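Local coordinates for protein Fdc1 (Candida dubliniensis, PDB 4ZAD) that catalyses the reversible, prenylated-FMN-dependent decarboxylation of aromatic acids such as ferulic, coumaric and cinnamic acid to their vinyl derivatives, at residues V192-H197 with V201-V206; R278-R283 with L304-H309. All blocks are in the same frame, centred on the assembly; numbering follows the deposited sequence.

Interaction 1 of 2, residues V192-H197 with V201-V206; sequences VINPQH and VSDAWV. With 4LU (1-deoxy-5-O-phosphono-1-(3,3,4,5-tetramethyl-9,11-dioxo-2,3,8,9,10,11-hexahydro-7H-quinolino[1,8-fg]pteridin-12-ium-7-y l)-D-ribitol), chain E.
His197 and Val201 meet through the first turn of helix 197-207. Val201 N donates to His197 O at 2.9 Å, with a nearly straight N-H...O angle of 170°. Val201 CG2 comes down on the same oxygen at 3.2 Å.

The loop ahead of this turn reaches the prenylated flavin. It contains a cis peptide before Pro195. Gln196 sits at the N-cap position, and its side chain runs along the cofactor. Gln196 CB lies near the flavin carbonyl O2 without bonding to it. Gln196 CG is closer, 3.2 Å from flavin O2. A bend at chi2 (-65°) turns the amide back to this oxygen. CD lies between O2 and the ribityl O3'. At the tip, Gln196 NE2 gives one hydrogen bond to flavin O2 and another to O3', each 3.0 Å long. One amide nitrogen thus spans the ring system and the sugar chain.

His197 serves the other end of the cofactor. Its backbone N donates to phosphate O1P at 2.8 Å. His197 CD2 lies 3.4 Å from phosphate O2P, which meets the ring obliquely. The nearest side-chain atom is about 2 Å from the manganese ion, whose site includes Asn174 and Glu240.

Away from the cofactor, Val192 CG1 packs beside Ser202 OG, which is hydrogen-bonded to Val198 O. Asn194 and Asp203 share Lys199 as a partner.

The phosphate therefore meets a helix-start N-H, whose dipole would probably favour its charge. Gln196 and His197 tie ring, sugar, phosphate and metal to one short piece of chain, with Lys405 and Asn174 among the other partners.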
ATOM      1  N   VAL A 192     -30.468   1.896  -9.120  1.00 28.89           N
ATOM      2  CA  VAL A 192     -30.866   2.975  -9.981  1.00 28.23           C
ATOM      3  C   VAL A 192     -30.734   4.196  -9.081  1.00 28.95           C
ATOM      4  O   VAL A 192     -31.699   4.566  -8.408  1.00 29.91           O
ATOM      5  CB  VAL A 192     -32.341   2.769 -10.437  1.00 28.48           C
ATOM      6  CG1 VAL A 192     -32.861   3.988 -11.200  1.00 27.61           C
ATOM      7  CG2 VAL A 192     -32.504   1.429 -11.268  1.00 25.17           C
ATOM      8  N   ILE A 193     -29.540   4.803  -8.989  1.00 28.78           N
ATOM      9  CA  ILE A 193     -29.327   5.904  -8.020  1.00 28.38           C
ATOM     10  C   ILE A 193     -28.750   7.137  -8.664  1.00 27.74           C
ATOM     11  O   ILE A 193     -28.181   7.093  -9.719  1.00 28.28           O
ATOM     12  CB  ILE A 193     -28.454   5.473  -6.812  1.00 28.77           C
ATOM     13  CG1 ILE A 193     -27.007   5.173  -7.232  1.00 29.94           C
ATOM     14  CG2 ILE A 193     -29.053   4.178  -6.142  1.00 30.89           C
ATOM     15  CD1 ILE A 193     -26.041   4.854  -6.104  1.00 30.25           C
ATOM     16  N   ASN A 194     -28.939   8.261  -8.016  1.00 27.59           N
ATOM     17  CA  ASN A 194     -28.354   9.499  -8.441  1.00 27.12           C
ATOM     18  C   ASN A 194     -26.851   9.362  -8.354  1.00 27.15           C
ATOM     19  O   ASN A 194     -26.357   8.635  -7.492  1.00 27.95           O
ATOM     20  CB  ASN A 194     -28.829  10.651  -7.558  1.00 27.14           C
ATOM     21  CG  ASN A 194     -30.241  11.092  -7.881  1.00 28.57           C
ATOM     22  OD1 ASN A 194     -30.608  11.171  -9.041  1.00 31.66           O
ATOM     23  ND2 ASN A 194     -31.036  11.414  -6.853  1.00 31.11           N
ATOM     24  N   PRO A 195     -26.107   9.986  -9.294  1.00 26.58           N
ATOM     25  CA  PRO A 195     -26.537  10.676 -10.530  1.00 25.63           C
ATOM     26  C   PRO A 195     -26.343   9.810 -11.783  1.00 24.89           C
ATOM     27  O   PRO A 195     -26.076  10.342 -12.879  1.00 22.87           O
ATOM     28  CB  PRO A 195     -25.597  11.875 -10.588  1.00 26.21           C
ATOM     29  CG  PRO A 195     -24.254  11.290 -10.039  1.00 27.34           C
ATOM     30  CD  PRO A 195     -24.648  10.093  -9.107  1.00 26.54           C
ATOM     31  N   GLN A 196     -26.487   8.491 -11.613  1.00 24.32           N
ATOM     32  CA  GLN A 196     -26.222   7.550 -12.692  1.00 24.11           C
ATOM     33  C   GLN A 196     -27.178   7.713 -13.861  1.00 23.80           C
ATOM     34  O   GLN A 196     -28.367   8.012 -13.694  1.00 23.39           O
ATOM     35  CB  GLN A 196     -26.266   6.112 -12.183  1.00 23.99           C
ATOM     36  CG  GLN A 196     -25.223   5.847 -11.122  1.00 25.48           C
ATOM     37  CD  GLN A 196     -23.797   5.966 -11.642  1.00 25.33           C
ATOM     38  OE1 GLN A 196     -23.259   7.084 -11.794  1.00 26.44           O
ATOM     39  NE2 GLN A 196     -23.178   4.817 -11.937  1.00 23.80           N
ATOM     40  N   HIS A 197     -26.667   7.481 -15.057  1.00 23.27           N
ATOM     41  CA  HIS A 197     -27.510   7.675 -16.210  1.00 23.58           C
ATOM     42  C   HIS A 197     -28.768   6.801 -16.287  1.00 23.40           C
ATOM     43  O   HIS A 197     -29.788   7.262 -16.776  1.00 23.03           O
ATOM     44  CB  HIS A 197     -26.677   7.621 -17.494  1.00 23.62           C
ATOM     45  CG  HIS A 197     -25.781   8.809 -17.642  1.00 22.37           C
ATOM     46  ND1 HIS A 197     -25.965   9.949 -16.896  1.00 21.72           N
ATOM     47  CD2 HIS A 197     -24.742   9.058 -18.466  1.00 20.09           C
ATOM     48  CE1 HIS A 197     -25.062  10.844 -17.233  1.00 22.57           C
ATOM     49  NE2 HIS A 197     -24.309  10.329 -18.189  1.00 23.68           N
ATOM     50  N   VAL A 201     -32.026   9.110 -17.168  1.00 23.74           N
ATOM     51  CA  VAL A 201     -32.837   8.791 -18.341  1.00 23.07           C
ATOM     52  C   VAL A 201     -34.228   8.372 -17.923  1.00 22.81           C
ATOM     53  O   VAL A 201     -35.202   8.804 -18.506  1.00 22.45           O
ATOM     54  CB  VAL A 201     -32.194   7.709 -19.212  1.00 22.67           C
ATOM     55  CG1 VAL A 201     -33.049   7.455 -20.417  1.00 24.15           C
ATOM     56  CG2 VAL A 201     -30.816   8.145 -19.663  1.00 22.57           C
ATOM     57  N   SER A 202     -34.326   7.552 -16.893  1.00 22.96           N
ATOM     58  CA  SER A 202     -35.622   7.096 -16.458  1.00 23.56           C
ATOM     59  C   SER A 202     -36.376   8.232 -15.733  1.00 24.53           C
ATOM     60  O   SER A 202     -37.625   8.215 -15.735  1.00 24.45           O
ATOM     61  CB  SER A 202     -35.495   5.847 -15.582  1.00 23.51           C
ATOM     62  OG  SER A 202     -34.615   6.045 -14.480  1.00 22.27           O
ATOM     63  N   ASP A 203     -35.622   9.191 -15.143  1.00 24.83           N
ATOM     64  CA  ASP A 203     -36.182  10.382 -14.483  1.00 25.89           C
ATOM     65  C   ASP A 203     -37.001  11.157 -15.508  1.00 26.80           C
ATOM     66  O   ASP A 203     -37.917  11.865 -15.139  1.00 26.43           O
ATOM     67  CB  ASP A 203     -35.110  11.367 -13.964  1.00 26.03           C
ATOM     68  CG  ASP A 203     -34.633  11.097 -12.536  1.00 26.98           C
ATOM     69  OD1 ASP A 203     -35.204  10.273 -11.826  1.00 23.20           O
ATOM     70  OD2 ASP A 203     -33.625  11.734 -12.123  1.00 32.07           O
ATOM     71  N   ALA A 204     -36.613  11.049 -16.781  1.00 27.64           N
ATOM     72  CA  ALA A 204     -37.263  11.778 -17.859  1.00 27.99           C
ATOM     73  C   ALA A 204     -38.612  11.142 -18.156  1.00 28.35           C
ATOM     74  O   ALA A 204     -39.595  11.845 -18.449  1.00 29.62           O
ATOM     75  CB  ALA A 204     -36.388  11.806 -19.104  1.00 27.12           C
ATOM     76  N   TRP A 205     -38.669   9.820 -18.080  1.00 27.99           N
ATOM     77  CA  TRP A 205     -39.911   9.125 -18.311  1.00 27.99           C
ATOM     78  C   TRP A 205     -40.874   9.384 -17.180  1.00 27.97           C
ATOM     79  O   TRP A 205     -42.079   9.429 -17.385  1.00 28.30           O
ATOM     80  CB  TRP A 205     -39.669   7.640 -18.482  1.00 27.85           C
ATOM     81  CG  TRP A 205     -39.070   7.292 -19.834  1.00 29.56           C
ATOM     82  CD1 TRP A 205     -37.764   7.382 -20.191  1.00 29.93           C
ATOM     83  CD2 TRP A 205     -39.761   6.786 -20.986  1.00 30.98           C
ATOM     84  NE1 TRP A 205     -37.592   6.958 -21.488  1.00 31.44           N
ATOM     85  CE2 TRP A 205     -38.799   6.575 -21.992  1.00 31.17           C
ATOM     86  CE3 TRP A 205     -41.096   6.484 -21.257  1.00 31.65           C
ATOM     87  CZ2 TRP A 205     -39.122   6.104 -23.246  1.00 32.32           C
ATOM     88  CZ3 TRP A 205     -41.429   6.012 -22.500  1.00 33.47           C
ATOM     89  CH2 TRP A 205     -40.445   5.829 -23.494  1.00 34.08           C
ATOM     90  N   VAL A 206     -40.324   9.569 -15.988  1.00 28.49           N
ATOM     91  CA  VAL A 206     -41.099   9.929 -14.817  1.00 28.46           C
ATOM     92  C   VAL A 206     -41.654  11.342 -14.983  1.00 28.75           C
ATOM     93  O   VAL A 206     -42.866  11.575 -14.798  1.00 28.57           O
ATOM     94  CB  VAL A 206     -40.268   9.782 -13.504  1.00 28.78           C
ATOM     95  CG1 VAL A 206     -41.074  10.317 -12.288  1.00 28.61           C
ATOM     96  CG2 VAL A 206     -39.919   8.308 -13.257  1.00 27.95           C
TER
HETATM   97  C9  4LU E 603     -19.371  -1.090 -13.141  1.00 25.48           C
HETATM   98  C8  4LU E 603     -18.951  -2.352 -13.581  1.00 23.73           C
HETATM   99  C7  4LU E 603     -19.487  -3.520 -13.020  1.00 23.50           C
HETATM  100  C10 4LU E 603     -22.349   0.387 -11.541  1.00 31.52           C
HETATM  101  C6  4LU E 603     -20.450  -3.377 -11.891  1.00 26.69           C
HETATM  102  N3  4LU E 603     -24.723   0.587 -10.207  1.00 35.70           N
HETATM  103  C2  4LU E 603     -24.273   1.628 -10.918  1.00 33.13           C
HETATM  104  C13 4LU E 603     -22.077  -5.067 -12.261  1.00 29.97           C
HETATM  105  C5  4LU E 603     -21.065  -4.551 -11.265  1.00 29.47           C
HETATM  106  C1  4LU E 603     -22.255  -2.875  -9.823  1.00 31.33           C
HETATM  107  O2  4LU E 603     -24.981   2.644 -10.950  1.00 30.21           O
HETATM  108  N1  4LU E 603     -23.093   1.533 -11.578  1.00 33.42           N
HETATM  109  C4  4LU E 603     -24.022  -0.562 -10.118  1.00 34.33           C
HETATM  110  O4  4LU E 603     -24.565  -1.450  -9.418  1.00 35.46           O
HETATM  111  C4A 4LU E 603     -22.818  -0.698 -10.768  1.00 31.85           C
HETATM  112  N5  4LU E 603     -21.769  -1.839 -10.446  1.00 30.35           N
HETATM  113  C3  4LU E 603     -21.955  -4.186 -10.175  1.00 31.29           C
HETATM  114  C12 4LU E 603     -20.091  -5.676 -10.926  1.00 25.41           C
HETATM  115  C5A 4LU E 603     -20.819  -2.010 -11.438  1.00 26.84           C
HETATM  116  C7M 4LU E 603     -19.086  -4.898 -13.477  1.00 18.57           C
HETATM  117  C8M 4LU E 603     -17.951  -2.381 -14.708  1.00 19.71           C
HETATM  118  C9A 4LU E 603     -20.402  -0.900 -12.208  1.00 26.54           C
HETATM  119  N10 4LU E 603     -21.176   0.313 -12.229  1.00 26.88           N
HETATM  120  C1' 4LU E 603     -20.532   1.615 -12.459  1.00 25.72           C
HETATM  121  C2' 4LU E 603     -21.078   2.185 -13.768  1.00 23.97           C
HETATM  122  O2' 4LU E 603     -21.030   1.151 -14.773  1.00 25.48           O
HETATM  123  C3' 4LU E 603     -20.316   3.436 -14.225  1.00 22.32           C
HETATM  124  O3' 4LU E 603     -20.484   4.491 -13.255  1.00 19.77           O
HETATM  125  C4' 4LU E 603     -20.782   3.934 -15.610  1.00 20.41           C
HETATM  126  O4' 4LU E 603     -20.293   5.261 -15.825  1.00 16.95           O
HETATM  127  C5' 4LU E 603     -22.316   3.988 -15.710  1.00 20.03           C
HETATM  128  O5' 4LU E 603     -22.787   4.494 -16.943  1.00 15.72           O
HETATM  129  P   4LU E 603     -23.365   5.962 -17.123  1.00 19.83           P
HETATM  130  O2P 4LU E 603     -23.894   5.812 -18.549  1.00 13.58           O
HETATM  131  O3P 4LU E 603     -22.126   6.859 -16.913  1.00 16.03           O
HETATM  132  O1P 4LU E 603     -24.411   6.145 -16.044  1.00 15.88           O

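Interaction 2 of 2, residues R278-R283 with L304-H309; sequences RDTLVR and LYRVNH
Leu304 packs against both Thr280 and Val282. The CB bonds of all three are directed toward the opposite segment. The tight part lies at buried Leu304, whose side chain crosses that of Val282 at about a right angle. Val282 CG2 is 4.0 Å from Leu304 CD1, and Val282 CG1 is 4.1 Å from Leu304 CD2. Leu304 has CG anti to its backbone N (chi1 -172°), which carries CG toward 278-283. CD1 meets the valine, while CD2 is shared between Val282, Thr280 and Arg306. Val282 also touches Thr189 of strand 187-189.

The other side is more polar and nearer solvent, since Thr280 and Arg306 are partly exposed. Thr280 OG1 packs on Leu304 CB at 4.0 Å, and Thr280 O stands 3.7 Å from Leu304 N. Thr280 CG2 meets the guanidinium of Arg306 at its edge, 3.4 Å from Arg306 NH2. Leu304 CD2 lies over one face of that guanidinium, offset toward the rim. Arg306 is extended from CG to NE, and NE forms a salt bridge with Asp277.

The chain turns a corner at 278-279, and strands 280-283 and 304-309 lie at 96° to each other. Strand 300-312 pairs with strand 280-284 at Gln302 and with strand 270-277 from Leu304 on, the corner lying between these two partners.

The contact itself is therefore van der Waals packing in the angle of a bent sheet, with the arginine's charge met by Asp277.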
ATOM      1  N   ARG A 278     -40.655   2.219 -12.621  1.00 31.26           N
ATOM      2  CA  ARG A 278     -40.105   3.050 -11.585  1.00 32.10           C
ATOM      3  C   ARG A 278     -41.189   3.426 -10.560  1.00 32.23           C
ATOM      4  O   ARG A 278     -40.933   4.176  -9.564  1.00 32.64           O
ATOM      5  CB  ARG A 278     -39.407   4.254 -12.209  1.00 32.41           C
ATOM      6  CG  ARG A 278     -38.409   4.849 -11.239  1.00 35.44           C
ATOM      7  CD  ARG A 278     -36.961   4.874 -11.727  1.00 36.08           C
ATOM      8  NE  ARG A 278     -36.600   6.242 -12.051  1.00 37.95           N
ATOM      9  CZ  ARG A 278     -36.590   7.246 -11.178  1.00 36.50           C
ATOM     10  NH1 ARG A 278     -36.898   7.067  -9.910  1.00 35.12           N
ATOM     11  NH2 ARG A 278     -36.275   8.449 -11.597  1.00 38.77           N
ATOM     12  N   ASP A 279     -42.369   2.851 -10.790  1.00 31.84           N
ATOM     13  CA  ASP A 279     -43.544   3.057  -9.979  1.00 31.87           C
ATOM     14  C   ASP A 279     -43.715   1.954  -8.956  1.00 31.13           C
ATOM     15  O   ASP A 279     -44.632   2.001  -8.145  1.00 30.15           O
ATOM     16  CB  ASP A 279     -44.800   3.059 -10.863  1.00 31.93           C
ATOM     17  CG  ASP A 279     -44.950   4.310 -11.674  1.00 32.83           C
ATOM     18  OD1 ASP A 279     -44.007   5.131 -11.739  1.00 31.15           O
ATOM     19  OD2 ASP A 279     -46.058   4.479 -12.241  1.00 34.56           O
ATOM     20  N   THR A 280     -42.884   0.925  -9.008  1.00 31.22           N
ATOM     21  CA  THR A 280     -43.013  -0.133  -7.994  1.00 31.41           C
ATOM     22  C   THR A 280     -41.644  -0.444  -7.439  1.00 30.84           C
ATOM     23  O   THR A 280     -40.744  -0.751  -8.184  1.00 31.14           O
ATOM     24  CB  THR A 280     -43.720  -1.447  -8.492  1.00 31.09           C
ATOM     25  OG1 THR A 280     -42.795  -2.535  -8.494  1.00 33.03           O
ATOM     26  CG2 THR A 280     -44.375  -1.290  -9.879  1.00 32.85           C
ATOM     27  N   LEU A 281     -41.514  -0.355  -6.127  1.00 30.42           N
ATOM     28  CA  LEU A 281     -40.283  -0.663  -5.457  1.00 30.41           C
ATOM     29  C   LEU A 281     -40.305  -2.099  -4.990  1.00 30.66           C
ATOM     30  O   LEU A 281     -41.366  -2.614  -4.631  1.00 31.60           O
ATOM     31  CB  LEU A 281     -40.103   0.267  -4.276  1.00 30.12           C
ATOM     32  CG  LEU A 281     -40.013   1.728  -4.682  1.00 31.05           C
ATOM     33  CD1 LEU A 281     -39.745   2.595  -3.436  1.00 30.21           C
ATOM     34  CD2 LEU A 281     -38.952   1.952  -5.842  1.00 31.23           C
ATOM     35  N   VAL A 282     -39.142  -2.752  -5.024  1.00 30.50           N
ATOM     36  CA  VAL A 282     -38.986  -4.112  -4.504  1.00 30.56           C
ATOM     37  C   VAL A 282     -37.635  -4.220  -3.750  1.00 31.14           C
ATOM     38  O   VAL A 282     -36.775  -3.326  -3.872  1.00 31.74           O
ATOM     39  CB  VAL A 282     -39.083  -5.189  -5.639  1.00 30.29           C
ATOM     40  CG1 VAL A 282     -40.331  -5.023  -6.459  1.00 29.23           C
ATOM     41  CG2 VAL A 282     -37.852  -5.153  -6.545  1.00 31.04           C
ATOM     42  N   ARG A 283     -37.448  -5.302  -2.985  1.00 30.98           N
ATOM     43  CA  ARG A 283     -36.215  -5.525  -2.218  1.00 31.46           C
ATOM     44  C   ARG A 283     -35.090  -5.917  -3.160  1.00 30.81           C
ATOM     45  O   ARG A 283     -35.270  -6.858  -3.924  1.00 31.07           O
ATOM     46  CB  ARG A 283     -36.448  -6.646  -1.189  1.00 32.26           C
ATOM     47  CG  ARG A 283     -35.295  -6.942  -0.162  1.00 34.40           C
ATOM     48  CD  ARG A 283     -35.758  -8.000   0.948  1.00 36.88           C
ATOM     49  N   LEU A 304     -38.139  -1.892 -10.589  1.00 26.08           N
ATOM     50  CA  LEU A 304     -38.311  -3.255 -11.094  1.00 26.95           C
ATOM     51  C   LEU A 304     -38.346  -3.285 -12.579  1.00 26.69           C
ATOM     52  O   LEU A 304     -39.159  -2.576 -13.176  1.00 26.89           O
ATOM     53  CB  LEU A 304     -39.626  -3.876 -10.595  1.00 26.96           C
ATOM     54  CG  LEU A 304     -39.815  -5.352 -10.907  1.00 27.90           C
ATOM     55  CD1 LEU A 304     -38.665  -6.214 -10.307  1.00 26.43           C
ATOM     56  CD2 LEU A 304     -41.186  -5.816 -10.378  1.00 28.90           C
ATOM     57  N   TYR A 305     -37.475  -4.118 -13.154  1.00 26.82           N
ATOM     58  CA  TYR A 305     -37.401  -4.314 -14.590  1.00 27.20           C
ATOM     59  C   TYR A 305     -38.199  -5.544 -14.912  1.00 27.79           C
ATOM     60  O   TYR A 305     -37.851  -6.639 -14.463  1.00 28.69           O
ATOM     61  CB  TYR A 305     -35.969  -4.561 -15.050  1.00 26.88           C
ATOM     62  CG  TYR A 305     -34.975  -3.443 -14.853  1.00 25.96           C
ATOM     63  CD1 TYR A 305     -34.359  -3.250 -13.638  1.00 25.15           C
ATOM     64  CD2 TYR A 305     -34.579  -2.630 -15.921  1.00 26.63           C
ATOM     65  CE1 TYR A 305     -33.412  -2.266 -13.460  1.00 24.75           C
ATOM     66  CE2 TYR A 305     -33.621  -1.627 -15.752  1.00 25.11           C
ATOM     67  CZ  TYR A 305     -33.040  -1.466 -14.516  1.00 26.56           C
ATOM     68  OH  TYR A 305     -32.082  -0.489 -14.316  1.00 30.48           O
ATOM     69  N   ARG A 306     -39.249  -5.378 -15.701  1.00 28.17           N
ATOM     70  CA  ARG A 306     -40.135  -6.468 -16.040  1.00 28.20           C
ATOM     71  C   ARG A 306     -39.710  -6.914 -17.383  1.00 28.45           C
ATOM     72  O   ARG A 306     -39.836  -6.165 -18.328  1.00 28.53           O
ATOM     73  CB  ARG A 306     -41.573  -5.995 -16.095  1.00 28.09           C
ATOM     74  CG  ARG A 306     -42.027  -5.219 -14.830  1.00 30.43           C
ATOM     75  CD  ARG A 306     -43.561  -4.854 -14.885  1.00 32.02           C
ATOM     76  NE  ARG A 306     -44.006  -4.241 -13.645  1.00 32.40           N
ATOM     77  CZ  ARG A 306     -44.346  -4.915 -12.543  1.00 34.78           C
ATOM     78  NH1 ARG A 306     -44.300  -6.260 -12.523  1.00 33.00           N
ATOM     79  NH2 ARG A 306     -44.724  -4.235 -11.443  1.00 35.03           N
ATOM     80  N   VAL A 307     -39.201  -8.139 -17.475  1.00 29.58           N
ATOM     81  CA  VAL A 307     -38.710  -8.727 -18.748  1.00 29.61           C
ATOM     82  C   VAL A 307     -39.877  -9.377 -19.503  1.00 30.68           C
ATOM     83  O   VAL A 307     -40.524 -10.254 -18.963  1.00 32.09           O
ATOM     84  CB  VAL A 307     -37.635  -9.813 -18.435  1.00 29.50           C
ATOM     85  CG1 VAL A 307     -37.115 -10.495 -19.689  1.00 28.91           C
ATOM     86  CG2 VAL A 307     -36.506  -9.206 -17.626  1.00 26.89           C
ATOM     87  N   ASN A 308     -40.146  -8.935 -20.729  1.00 31.51           N
ATOM     88  CA  ASN A 308     -41.182  -9.498 -21.586  1.00 32.06           C
ATOM     89  C   ASN A 308     -40.632 -10.422 -22.675  1.00 32.31           C
ATOM     90  O   ASN A 308     -41.383 -11.158 -23.278  1.00 33.41           O
ATOM     91  CB  ASN A 308     -41.983  -8.388 -22.326  1.00 32.61           C
ATOM     92  CG  ASN A 308     -42.680  -7.354 -21.389  1.00 33.48           C
ATOM     93  OD1 ASN A 308     -42.874  -6.185 -21.806  1.00 34.01           O
ATOM     94  ND2 ASN A 308     -43.063  -7.765 -20.159  1.00 30.50           N
ATOM     95  N   HIS A 309     -39.347 -10.364 -22.982  1.00 32.26           N
ATOM     96  CA  HIS A 309     -38.805 -11.094 -24.130  1.00 32.32           C
ATOM     97  C   HIS A 309     -37.369 -11.448 -23.849  1.00 31.98           C
ATOM     98  O   HIS A 309     -36.775 -10.867 -22.963  1.00 32.41           O
ATOM     99  CB  HIS A 309     -38.889 -10.253 -25.422  1.00 32.27           C
ATOM    100  CG  HIS A 309     -38.713 -11.052 -26.676  1.00 33.02           C
ATOM    101  ND1 HIS A 309     -39.720 -11.827 -27.220  1.00 33.77           N
ATOM    102  CD2 HIS A 309     -37.639 -11.212 -27.486  1.00 34.95           C
ATOM    103  CE1 HIS A 309     -39.276 -12.406 -28.323  1.00 34.97           C
ATOM    104  NE2 HIS A 309     -38.014 -12.051 -28.506  1.00 33.81           N
TER

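Both contacts lie within the Rift-related domain, their centres about 14 Å apart. Interaction 1 is the more buried and belongs to the cofactor site. Its chemistry is polar: a helical backbone bond, amide and N-H donors to the flavin, and a nearby metal. Interaction 2 is partly buried and joins two strands of the antiparallel sheet by van der Waals packing, apolar at Val282 and Leu304 and more polar at Thr280 and Arg306. The two meet directly. Arg278, at the corner of 278-283, reaches helix 197-207, where its NE probably bonds Ser202 OG. Val192 CG2 packs on Tyr305 OH at 3.6 Å. The helix and loop at the cofactor therefore rest against the strands of interaction 2.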